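Local structure of acetyl-CoA hydrolase/transferase family protein (Porphyromonas gingivalis, 2NVV) at residues Leu137-Val142 with Met168-Leu173; Gly30-Val35 with Ala123-Val127; Lys434-Glu438 with Gly466-Gln470; Ala440-Asp445 with Leu456-Leu460. The protein probably hydrolyses acetyl-CoA or transfers its CoA to another carboxylate, as a zinc-binding member of the acetyl-CoA hydrolase/transferase family. All blocks are in the same frame, centred on the assembly; numbering follows the deposited sequence.

Contact 1. Residues Leu137-Val142 with Met168-Leu173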
loop_
_atom_site.group_PDB
_atom_site.type_symbol
_atom_site.label_atom_id
_atom_site.label_comp_id
_atom_site.label_asym_id
_atom_site.label_seq_id
_atom_site.Cartn_x
_atom_site.Cartn_y
_atom_site.Cartn_z
ATOM N N LEU A 137 -10.977 -21.117 -23.256
ATOM C CA LEU A 137 -10.914 -19.773 -23.819
ATOM C C LEU A 137 -11.983 -18.965 -23.076
ATOM O O LEU A 137 -13.184 -19.184 -23.269
ATOM C CB LEU A 137 -11.199 -19.783 -25.332
ATOM C CG LEU A 137 -11.167 -18.425 -26.063
ATOM C CD1 LEU A 137 -9.808 -17.769 -25.925
ATOM C CD2 LEU A 137 -11.490 -18.627 -27.527
ATOM N N PRO A 138 -11.555 -18.028 -22.215
ATOM C CA PRO A 138 -12.432 -17.167 -21.417
ATOM C C PRO A 138 -13.256 -16.259 -22.316
ATOM O O PRO A 138 -13.036 -16.213 -23.527
ATOM C CB PRO A 138 -11.456 -16.343 -20.573
ATOM C CG PRO A 138 -10.163 -17.072 -20.665
ATOM C CD PRO A 138 -10.154 -17.619 -22.051
ATOM N N THR A 139 -14.197 -15.530 -21.726
ATOM C CA THR A 139 -15.004 -14.621 -22.506
ATOM C C THR A 139 -14.528 -13.193 -22.308
ATOM O O THR A 139 -13.426 -12.843 -22.724
ATOM C CB THR A 139 -16.504 -14.726 -22.165
ATOM O OG1 THR A 139 -16.688 -14.639 -20.753
ATOM C CG2 THR A 139 -17.065 -16.034 -22.669
ATOM N N THR A 140 -15.333 -12.372 -21.649
ATOM C CA THR A 140 -14.983 -10.967 -21.473
ATOM C C THR A 140 -14.347 -10.528 -20.149
ATOM O O THR A 140 -14.084 -9.342 -19.963
ATOM C CB THR A 140 -16.225 -10.095 -21.756
ATOM O OG1 THR A 140 -17.334 -10.573 -20.980
ATOM C CG2 THR A 140 -16.581 -10.154 -23.240
ATOM N N GLY A 141 -14.097 -11.469 -19.242
ATOM C CA GLY A 141 -13.492 -11.128 -17.966
ATOM C C GLY A 141 -12.568 -12.236 -17.523
ATOM O O GLY A 141 -12.922 -13.395 -17.664
ATOM N N VAL A 142 -11.393 -11.909 -16.989
ATOM C CA VAL A 142 -10.451 -12.946 -16.556
ATOM C C VAL A 142 -10.435 -13.208 -15.050
ATOM O O VAL A 142 -10.596 -14.340 -14.618
ATOM C CB VAL A 142 -9.008 -12.630 -17.020
ATOM C CG1 VAL A 142 -8.085 -13.809 -16.680
ATOM C CG2 VAL A 142 -8.994 -12.370 -18.532
HETATM N N MSE A 168 -10.019 -15.587 -29.571
HETATM C CA MSE A 168 -8.725 -16.200 -29.300
HETATM C C MSE A 168 -7.598 -15.210 -29.589
HETATM O O MSE A 168 -7.414 -14.789 -30.732
HETATM C CB MSE A 168 -8.567 -17.437 -30.188
HETATM C CG MSE A 168 -7.185 -18.083 -30.162
HETATM SE SE MSE A 168 -6.884 -19.275 -28.679
HETATM C CE MSE A 168 -7.541 -20.925 -29.471
ATOM N N GLY A 169 -6.845 -14.843 -28.557
ATOM C CA GLY A 169 -5.755 -13.902 -28.749
ATOM C C GLY A 169 -5.934 -12.624 -27.953
ATOM O O GLY A 169 -4.981 -11.865 -27.766
HETATM N N MSE A 170 -7.151 -12.377 -27.483
HETATM C CA MSE A 170 -7.413 -11.178 -26.710
HETATM C C MSE A 170 -7.089 -11.321 -25.225
HETATM O O MSE A 170 -7.148 -10.343 -24.473
HETATM C CB MSE A 170 -8.861 -10.747 -26.892
HETATM C CG MSE A 170 -9.110 -10.157 -28.278
HETATM SE SE MSE A 170 -10.804 -9.279 -28.516
HETATM C CE MSE A 170 -11.194 -8.928 -26.576
ATOM N N HIS A 171 -6.751 -12.538 -24.801
ATOM C CA HIS A 171 -6.404 -12.772 -23.406
ATOM C C HIS A 171 -4.926 -13.126 -23.338
ATOM O O HIS A 171 -4.339 -13.607 -24.317
ATOM C CB HIS A 171 -7.210 -13.935 -22.809
ATOM C CG HIS A 171 -8.655 -13.950 -23.194
ATOM N ND1 HIS A 171 -9.113 -14.550 -24.349
ATOM C CD2 HIS A 171 -9.749 -13.438 -22.578
ATOM C CE1 HIS A 171 -10.423 -14.407 -24.428
ATOM N NE2 HIS A 171 -10.835 -13.736 -23.367
ATOM N N ASP A 172 -4.331 -12.876 -22.178
ATOM C CA ASP A 172 -2.933 -13.198 -21.920
ATOM C C ASP A 172 -3.013 -13.856 -20.546
ATOM O O ASP A 172 -3.028 -13.189 -19.516
ATOM C CB ASP A 172 -2.085 -11.923 -21.897
ATOM C CG ASP A 172 -0.597 -12.212 -21.971
ATOM O OD1 ASP A 172 -0.237 -13.266 -22.531
ATOM O OD2 ASP A 172 0.210 -11.391 -21.485
ATOM N N LEU A 173 -3.112 -15.180 -20.555
ATOM C CA LEU A 173 -3.262 -15.956 -19.327
ATOM C C LEU A 173 -2.012 -16.655 -18.834
ATOM O O LEU A 173 -1.271 -17.242 -19.613
ATOM C CB LEU A 173 -4.364 -17.015 -19.495
ATOM C CG LEU A 173 -5.818 -16.636 -19.820
ATOM C CD1 LEU A 173 -6.235 -15.384 -19.072
ATOM C CD2 LEU A 173 -5.957 -16.415 -21.293
#
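The imidazole NE2 of H171 donates to the backbone carbonyl O of T139 over 2.8 Å, in a bond that is nearly straight (173° at the hydrogen). The oxygen lies almost in the ring plane, as suits an N-H that projects from the ring edge, and a histidine can in this way grip a backbone carbonyl of another loop. P138 lies against one face of the imidazole: its CD sits 3.9 Å from the H171 ring centroid and only 7° off the normal, a CH-pi contact. A compact, rigid ring with C-H groups along its side suits an imidazole face. L137 reaches the same ring obliquely; with CG anti to its backbone N (chi1 180°), the branch sends CD1 to 3.7 Å from H171 ND1 and CD2 toward the selenomethionine M168. Farther along, V142 and L173 close the apolar end, CG1 of the valine meeting CD1 of the leucine. The hydroxyl of T139 turns to E126, so this residue serves one segment with its carbonyl and strand 122-127 of the parallel sheet with its side chain. The pair thus joins the loop between strand 135-137 and helix 145-151 to the long loop after strand 154-160, with L330 of strand 328-330 against V142.

Contact 2. Residues Gly30-Val35 with Ala123-Val127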
loop_
_atom_site.group_PDB
_atom_site.type_symbol
_atom_site.label_atom_id
_atom_site.label_comp_id
_atom_site.label_asym_id
_atom_site.label_seq_id
_atom_site.Cartn_x
_atom_site.Cartn_y
_atom_site.Cartn_z
ATOM N N GLY A 30 -17.645 -12.275 -18.107
ATOM C CA GLY A 30 -16.848 -13.484 -17.939
ATOM C C GLY A 30 -17.298 -14.432 -16.841
ATOM O O GLY A 30 -16.638 -15.427 -16.574
ATOM N N ASN A 31 -18.429 -14.123 -16.214
ATOM C CA ASN A 31 -18.981 -14.925 -15.128
ATOM C C ASN A 31 -20.067 -15.892 -15.565
ATOM O O ASN A 31 -20.812 -15.620 -16.504
ATOM C CB ASN A 31 -19.576 -14.008 -14.059
ATOM C CG ASN A 31 -18.568 -13.580 -13.027
ATOM O OD1 ASN A 31 -18.298 -14.296 -12.066
ATOM N ND2 ASN A 31 -17.994 -12.410 -13.224
ATOM N N PRO A 32 -20.173 -17.044 -14.880
ATOM C CA PRO A 32 -21.196 -18.031 -15.213
ATOM C C PRO A 32 -22.555 -17.386 -14.897
ATOM O O PRO A 32 -22.666 -16.636 -13.929
ATOM C CB PRO A 32 -20.847 -19.201 -14.293
ATOM C CG PRO A 32 -20.209 -18.524 -13.114
ATOM C CD PRO A 32 -19.313 -17.536 -13.792
ATOM N N LYS A 33 -23.575 -17.677 -15.708
ATOM C CA LYS A 33 -24.893 -17.071 -15.532
ATOM C C LYS A 33 -26.087 -18.005 -15.294
ATOM O O LYS A 33 -27.169 -17.545 -14.912
ATOM C CB LYS A 33 -25.195 -16.200 -16.751
ATOM C CG LYS A 33 -24.147 -15.162 -17.039
ATOM C CD LYS A 33 -24.297 -14.620 -18.450
ATOM C CE LYS A 33 -23.276 -13.525 -18.739
ATOM N NZ LYS A 33 -21.882 -14.019 -18.728
ATOM N N VAL A 34 -25.913 -19.304 -15.513
ATOM C CA VAL A 34 -27.037 -20.216 -15.335
ATOM C C VAL A 34 -26.848 -21.291 -14.249
ATOM O O VAL A 34 -27.809 -21.715 -13.599
ATOM C CB VAL A 34 -27.410 -20.871 -16.697
ATOM C CG1 VAL A 34 -26.425 -21.961 -17.037
ATOM C CG2 VAL A 34 -28.832 -21.409 -16.657
ATOM N N VAL A 35 -25.615 -21.716 -14.029
ATOM C CA VAL A 35 -25.376 -22.722 -13.013
ATOM C C VAL A 35 -25.554 -22.198 -11.583
ATOM O O VAL A 35 -26.201 -22.844 -10.759
ATOM C CB VAL A 35 -23.976 -23.346 -13.164
ATOM C CG1 VAL A 35 -23.696 -24.299 -11.988
ATOM C CG2 VAL A 35 -23.900 -24.107 -14.476
ATOM N N ALA A 123 -14.704 -25.077 -9.671
ATOM C CA ALA A 123 -14.578 -23.819 -10.382
ATOM C C ALA A 123 -15.671 -23.787 -11.439
ATOM O O ALA A 123 -15.782 -24.715 -12.248
ATOM C CB ALA A 123 -13.211 -23.729 -11.040
ATOM N N ILE A 124 -16.504 -22.747 -11.410
ATOM C CA ILE A 124 -17.553 -22.596 -12.414
ATOM C C ILE A 124 -17.021 -21.507 -13.342
ATOM O O ILE A 124 -16.713 -20.412 -12.882
ATOM C CB ILE A 124 -18.885 -22.097 -11.824
ATOM C CG1 ILE A 124 -19.179 -22.764 -10.476
ATOM C CG2 ILE A 124 -20.004 -22.369 -12.815
ATOM C CD1 ILE A 124 -19.489 -24.218 -10.537
ATOM N N ILE A 125 -16.899 -21.797 -14.634
ATOM C CA ILE A 125 -16.382 -20.799 -15.559
ATOM C C ILE A 125 -17.212 -20.625 -16.829
ATOM O O ILE A 125 -17.852 -21.562 -17.294
ATOM C CB ILE A 125 -14.929 -21.136 -15.971
ATOM C CG1 ILE A 125 -14.887 -22.475 -16.705
ATOM C CG2 ILE A 125 -14.046 -21.206 -14.743
ATOM C CD1 ILE A 125 -13.511 -22.862 -17.230
ATOM N N GLU A 126 -17.228 -19.409 -17.368
ATOM C CA GLU A 126 -17.934 -19.157 -18.621
ATOM C C GLU A 126 -16.866 -19.176 -19.717
ATOM O O GLU A 126 -15.813 -18.562 -19.581
ATOM C CB GLU A 126 -18.646 -17.810 -18.621
ATOM C CG GLU A 126 -19.385 -17.587 -19.923
ATOM C CD GLU A 126 -20.086 -16.263 -19.994
ATOM O OE1 GLU A 126 -21.333 -16.264 -19.950
ATOM O OE2 GLU A 126 -19.385 -15.226 -20.097
ATOM N N VAL A 127 -17.145 -19.863 -20.814
ATOM C CA VAL A 127 -16.163 -20.004 -21.870
ATOM C C VAL A 127 -16.664 -19.684 -23.278
ATOM O O VAL A 127 -17.873 -19.724 -23.558
ATOM C CB VAL A 127 -15.599 -21.448 -21.817
ATOM C CG1 VAL A 127 -14.684 -21.710 -22.958
ATOM C CG2 VAL A 127 -14.848 -21.654 -20.507
#
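K33 and E126 form a salt bridge, NZ lying 2.6 Å from OE1 of the glutamate. The ammonium approaches that oxygen on its syn side but 32° out of the carboxylate plane, and it also donates to the carbonyl O of N31 at 2.9 Å, within its own loop. A lysine suits this place because its long chain can run out and, by a bend at the last torsion (chi4 65°), bring one ammonium to both acceptors. The E126 chain is fully extended, with CG anti to its backbone N, which carries the carboxylate clear of the strand and past the loop backbone; CB of E126 is 3.7 Å from G30 O. N160 is a further donor at OE1, and OE2 is also hydrogen-bonded, which probably favours the charged form of this buried acid. G30 has a positive phi (82°), a backbone shape that glycine adopts readily. Nearer the start of the strand the contact becomes apolar: CG2 of I124 packs 3.6 Å from CB of P32, while CB of V35 meets the same methyl. The loop leading from strand 20-23 into helix 35-47 therefore lies across strand 122-127, flanked in the parallel sheet by strands 20-23 and 154-160.

Contact 3. Residues Lys434-Glu438 with Gly466-Gln470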
loop_
_atom_site.group_PDB
_atom_site.type_symbol
_atom_site.label_atom_id
_atom_site.label_comp_id
_atom_site.label_asym_id
_atom_site.label_seq_id
_atom_site.Cartn_x
_atom_site.Cartn_y
_atom_site.Cartn_z
ATOM N N LYS A 434 3.551 18.467 0.938
ATOM C CA LYS A 434 2.862 19.221 1.981
ATOM C C LYS A 434 2.622 18.437 3.254
ATOM O O LYS A 434 2.405 17.225 3.215
ATOM C CB LYS A 434 1.524 19.735 1.444
ATOM C CG LYS A 434 1.690 20.871 0.468
ATOM C CD LYS A 434 0.407 21.194 -0.267
ATOM C CE LYS A 434 0.628 22.407 -1.175
ATOM N NZ LYS A 434 -0.511 22.657 -2.090
ATOM N N ASN A 435 2.677 19.126 4.384
ATOM C CA ASN A 435 2.437 18.481 5.665
ATOM C C ASN A 435 0.923 18.499 5.876
ATOM O O ASN A 435 0.190 18.999 5.020
ATOM C CB ASN A 435 3.175 19.223 6.798
ATOM C CG ASN A 435 2.618 20.603 7.066
ATOM O OD1 ASN A 435 3.061 21.284 7.980
ATOM N ND2 ASN A 435 1.644 21.019 6.275
ATOM N N PRO A 436 0.436 17.964 7.009
ATOM C CA PRO A 436 -1.012 17.948 7.254
ATOM C C PRO A 436 -1.751 19.280 7.134
ATOM O O PRO A 436 -2.749 19.377 6.416
ATOM C CB PRO A 436 -1.110 17.331 8.646
ATOM C CG PRO A 436 0.033 16.345 8.622
ATOM C CD PRO A 436 1.149 17.163 8.023
ATOM N N ARG A 437 -1.257 20.308 7.822
ATOM C CA ARG A 437 -1.895 21.617 7.785
ATOM C C ARG A 437 -1.905 22.259 6.406
ATOM O O ARG A 437 -2.903 22.868 6.002
ATOM C CB ARG A 437 -1.227 22.562 8.775
ATOM C CG ARG A 437 -1.684 22.350 10.201
ATOM C CD ARG A 437 -1.031 23.328 11.161
ATOM N NE ARG A 437 -1.486 23.087 12.525
ATOM C CZ ARG A 437 -2.696 23.409 12.973
ATOM N NH1 ARG A 437 -3.031 23.143 14.234
ATOM N NH2 ARG A 437 -3.568 24.016 12.171
ATOM N N GLU A 438 -0.801 22.128 5.684
ATOM C CA GLU A 438 -0.702 22.709 4.349
ATOM C C GLU A 438 -1.615 22.012 3.346
ATOM O O GLU A 438 -2.191 22.646 2.470
ATOM C CB GLU A 438 0.752 22.663 3.862
ATOM C CG GLU A 438 1.696 23.405 4.788
ATOM C CD GLU A 438 3.149 23.050 4.560
ATOM O OE1 GLU A 438 3.432 21.881 4.213
ATOM O OE2 GLU A 438 4.016 23.936 4.748
ATOM N N GLY A 466 0.266 19.528 17.674
ATOM C CA GLY A 466 0.882 18.390 17.023
ATOM C C GLY A 466 0.933 18.428 15.511
ATOM O O GLY A 466 0.385 19.324 14.874
ATOM N N GLN A 467 1.624 17.440 14.950
ATOM C CA GLN A 467 1.775 17.274 13.508
ATOM C C GLN A 467 0.406 17.261 12.813
ATOM O O GLN A 467 0.212 17.935 11.806
ATOM C CB GLN A 467 2.524 15.964 13.245
ATOM C CG GLN A 467 2.460 15.425 11.829
ATOM C CD GLN A 467 3.340 16.183 10.851
ATOM O OE1 GLN A 467 3.468 15.791 9.695
ATOM N NE2 GLN A 467 3.944 17.270 11.308
ATOM N N THR A 468 -0.544 16.515 13.365
ATOM C CA THR A 468 -1.882 16.418 12.781
ATOM C C THR A 468 -2.935 16.964 13.753
ATOM O O THR A 468 -3.168 16.391 14.822
ATOM C CB THR A 468 -2.210 14.943 12.422
ATOM O OG1 THR A 468 -1.194 14.431 11.544
ATOM C CG2 THR A 468 -3.564 14.839 11.739
ATOM N N PRO A 469 -3.579 18.087 13.385
ATOM C CA PRO A 469 -4.611 18.775 14.167
ATOM C C PRO A 469 -5.966 18.074 14.288
ATOM O O PRO A 469 -7.008 18.722 14.144
ATOM C CB PRO A 469 -4.760 20.124 13.450
ATOM C CG PRO A 469 -3.530 20.248 12.614
ATOM C CD PRO A 469 -3.280 18.848 12.161
ATOM N N GLN A 470 -5.971 16.770 14.550
ATOM C CA GLN A 470 -7.240 16.046 14.707
ATOM C C GLN A 470 -7.751 16.213 16.135
ATOM O O GLN A 470 -7.008 16.026 17.099
ATOM C CB GLN A 470 -7.064 14.557 14.385
ATOM C CG GLN A 470 -7.001 14.244 12.903
ATOM C CD GLN A 470 -8.346 14.377 12.213
ATOM O OE1 GLN A 470 -9.214 15.119 12.652
ATOM N NE2 GLN A 470 -8.515 13.667 11.114
#
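P469 sets its CG over one face of the R437 guanidinium, 3.3 Å from CZ and above the centre of the flat group. The arginine gets there with CG anti to its carbonyl carbon (chi1 -80°) and an extended chain from CG to NE, so the planar end travels from the first turn of the helix to the proline. A guanidinium suits this place because its face accepts apolar carbon while its edge still donates: NH2 bonds to the carbonyl O of L460. P436, the neighbouring residue, packs against Q467 and T468. Its CB lies 3.5 Å from the backbone O of Q467, and the glutamine side chain, bent at chi2 (75°), crosses the pyrrolidine at about a right angle. OG1 of T468 comes to 3.7 Å from CG of P436. Proline fits the first turn of a helix, where its missing N-H costs no helical bond; N435 is the N-cap, and its own N-H donates to E438 OE1 at 2.9 Å. E416 and H417, two of the zinc ligands, lie nearby. The start of helix 436-446 thus meets the loop between helices 453-459 and 477-484, with F359 against both prolines and G369 of the second subunit against T468.

Contact 4. Residues Ala440-Asp445 with Leu456-Leu460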
loop_
_atom_site.group_PDB
_atom_site.type_symbol
_atom_site.label_atom_id
_atom_site.label_comp_id
_atom_site.label_asym_id
_atom_site.label_seq_id
_atom_site.Cartn_x
_atom_site.Cartn_y
_atom_site.Cartn_z
ATOM N N ALA A 440 -4.400 20.486 4.156
ATOM C CA ALA A 440 -5.776 20.716 4.585
ATOM C C ALA A 440 -6.252 22.050 3.994
ATOM O O ALA A 440 -7.366 22.156 3.485
ATOM C CB ALA A 440 -5.861 20.755 6.113
ATOM N N HIS A 441 -5.407 23.072 4.056
ATOM C CA HIS A 441 -5.792 24.359 3.495
ATOM C C HIS A 441 -5.918 24.288 1.986
ATOM O O HIS A 441 -6.775 24.936 1.394
ATOM C CB HIS A 441 -4.796 25.440 3.893
ATOM C CG HIS A 441 -5.043 25.994 5.259
ATOM N ND1 HIS A 441 -4.221 25.729 6.332
ATOM C CD2 HIS A 441 -6.043 26.776 5.733
ATOM C CE1 HIS A 441 -4.701 26.327 7.409
ATOM N NE2 HIS A 441 -5.805 26.968 7.072
ATOM N N GLU A 442 -5.068 23.491 1.359
ATOM C CA GLU A 442 -5.132 23.327 -0.087
ATOM C C GLU A 442 -6.435 22.614 -0.445
ATOM O O GLU A 442 -7.153 23.040 -1.341
ATOM C CB GLU A 442 -3.927 22.516 -0.569
ATOM C CG GLU A 442 -3.888 22.259 -2.067
ATOM C CD GLU A 442 -3.707 23.518 -2.894
ATOM O OE1 GLU A 442 -3.536 23.382 -4.126
ATOM O OE2 GLU A 442 -3.739 24.628 -2.324
ATOM N N ILE A 443 -6.745 21.534 0.264
ATOM C CA ILE A 443 -7.969 20.777 0.013
ATOM C C ILE A 443 -9.211 21.621 0.274
ATOM O O ILE A 443 -10.203 21.523 -0.436
ATOM C CB ILE A 443 -8.055 19.516 0.906
ATOM C CG1 ILE A 443 -6.997 18.493 0.479
ATOM C CG2 ILE A 443 -9.453 18.903 0.813
ATOM C CD1 ILE A 443 -6.954 17.252 1.342
ATOM N N ILE A 444 -9.160 22.441 1.309
ATOM C CA ILE A 444 -10.282 23.297 1.666
ATOM C C ILE A 444 -10.553 24.369 0.613
ATOM O O ILE A 444 -11.679 24.544 0.164
ATOM C CB ILE A 444 -10.019 23.971 3.039
ATOM C CG1 ILE A 444 -10.050 22.907 4.137
ATOM C CG2 ILE A 444 -11.057 25.043 3.320
ATOM C CD1 ILE A 444 -9.684 23.417 5.502
ATOM N N ASP A 445 -9.498 25.070 0.210
ATOM C CA ASP A 445 -9.591 26.142 -0.775
ATOM C C ASP A 445 -9.888 25.698 -2.208
ATOM O O ASP A 445 -10.533 26.426 -2.965
ATOM C CB ASP A 445 -8.289 26.945 -0.773
ATOM C CG ASP A 445 -8.044 27.658 0.538
ATOM O OD1 ASP A 445 -6.924 28.175 0.718
ATOM O OD2 ASP A 445 -8.964 27.714 1.387
ATOM N N LEU A 456 -14.563 23.858 8.068
ATOM C CA LEU A 456 -13.361 23.039 8.127
ATOM C C LEU A 456 -12.140 23.907 8.436
ATOM O O LEU A 456 -11.130 23.404 8.920
ATOM C CB LEU A 456 -13.178 22.271 6.817
ATOM C CG LEU A 456 -14.230 21.170 6.624
ATOM C CD1 LEU A 456 -14.140 20.605 5.218
ATOM C CD2 LEU A 456 -14.028 20.062 7.681
ATOM N N ARG A 457 -12.236 25.210 8.163
ATOM C CA ARG A 457 -11.133 26.113 8.467
ATOM C C ARG A 457 -11.141 26.327 9.975
ATOM O O ARG A 457 -10.091 26.442 10.598
ATOM C CB ARG A 457 -11.281 27.467 7.751
ATOM C CG ARG A 457 -11.015 27.440 6.269
ATOM C CD ARG A 457 -10.868 28.847 5.700
ATOM N NE ARG A 457 -10.820 28.847 4.233
ATOM C CZ ARG A 457 -11.856 29.114 3.439
ATOM N NH1 ARG A 457 -13.042 29.418 3.952
ATOM N NH2 ARG A 457 -11.706 29.065 2.122
ATOM N N GLN A 458 -12.339 26.381 10.553
ATOM C CA GLN A 458 -12.494 26.552 11.996
ATOM C C GLN A 458 -12.024 25.306 12.744
ATOM O O GLN A 458 -11.590 25.383 13.896
ATOM C CB GLN A 458 -13.954 26.819 12.348
ATOM C CG GLN A 458 -14.449 28.200 11.969
ATOM C CD GLN A 458 -15.907 28.413 12.348
ATOM O OE1 GLN A 458 -16.783 27.667 11.914
ATOM N NE2 GLN A 458 -16.170 29.428 13.159
ATOM N N TYR A 459 -12.113 24.154 12.089
ATOM C CA TYR A 459 -11.687 22.904 12.698
ATOM C C TYR A 459 -10.184 22.907 12.923
ATOM O O TYR A 459 -9.688 22.285 13.862
ATOM C CB TYR A 459 -12.057 21.718 11.807
ATOM C CG TYR A 459 -11.667 20.384 12.396
ATOM C CD1 TYR A 459 -12.392 19.823 13.446
ATOM C CD2 TYR A 459 -10.545 19.696 11.928
ATOM C CE1 TYR A 459 -12.008 18.609 14.018
ATOM C CE2 TYR A 459 -10.149 18.481 12.493
ATOM C CZ TYR A 459 -10.887 17.948 13.534
ATOM O OH TYR A 459 -10.487 16.763 14.082
ATOM N N LEU A 460 -9.456 23.605 12.058
ATOM C CA LEU A 460 -8.003 23.678 12.170
ATOM C C LEU A 460 -7.537 24.655 13.248
ATOM O O LEU A 460 -6.340 24.736 13.552
ATOM C CB LEU A 460 -7.401 24.075 10.831
ATOM C CG LEU A 460 -7.543 23.014 9.744
ATOM C CD1 LEU A 460 -7.133 23.605 8.392
ATOM C CD2 LEU A 460 -6.684 21.794 10.111
#
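D445 and R457 make the salt bridge of this contact: NH2 of the arginine donates to OD2 of the aspartate at 3.1 Å, with 159° at the hydrogen. OD2 lies close to the guanidinium plane, so the arginine presents its edge, while the carboxylate is met on its anti side and 34° out of plane; the two flat groups are 42° apart. In this skewed pairing at the partly exposed margin, the long, extended arginine spans the gap to a short aspartate. The hydrophobic stem of R457 does a second job, its CG resting 3.8 Å from I444 CG2, which also sits over one guanidinium face. I444 supplies the apolar centre: its CD1 is 3.9 Å from CB of L456, and it touches CD1 of L460 as well. A branched isoleucine suits this place by sending one arm to the arginine and the other to the leucines. L460 CD1 in turn lies over the H441 ring, 4.0 Å from its centroid, in a CH-pi contact. That imidazole is fixed at ND1, which bonds to the carbonyl O of R437 one turn back. The hydroxyl of Y459, which takes no part in the packing, is satisfied by Q470 and by N471 N. Helices 436-446 and 453-459 are packed together here, with I358 against A440 and strand 427-430 beside I443.

Along the chain contact 2 closes before contact 1 opens, and contact 4 is nested within the loop that contact 3 closes. The first two lie in the N-terminal domain, with centres 14 Å apart, and meet where T139 and E126 probably hydrogen-bond, tying the loop of 137-142 to the parallel sheet. Contacts 3 and 4, centred 11 Å apart, share helix 436-446 and are joined by probable bonds from R437 to L460 and between Q470 and Y459. The two pairs sit on opposite sides of the chain's centre, 47 to 49 Å apart between centres. Contact 3 lies near the zinc site and meets the second subunit, whereas contact 4 is farther from the zinc and touches no other chain.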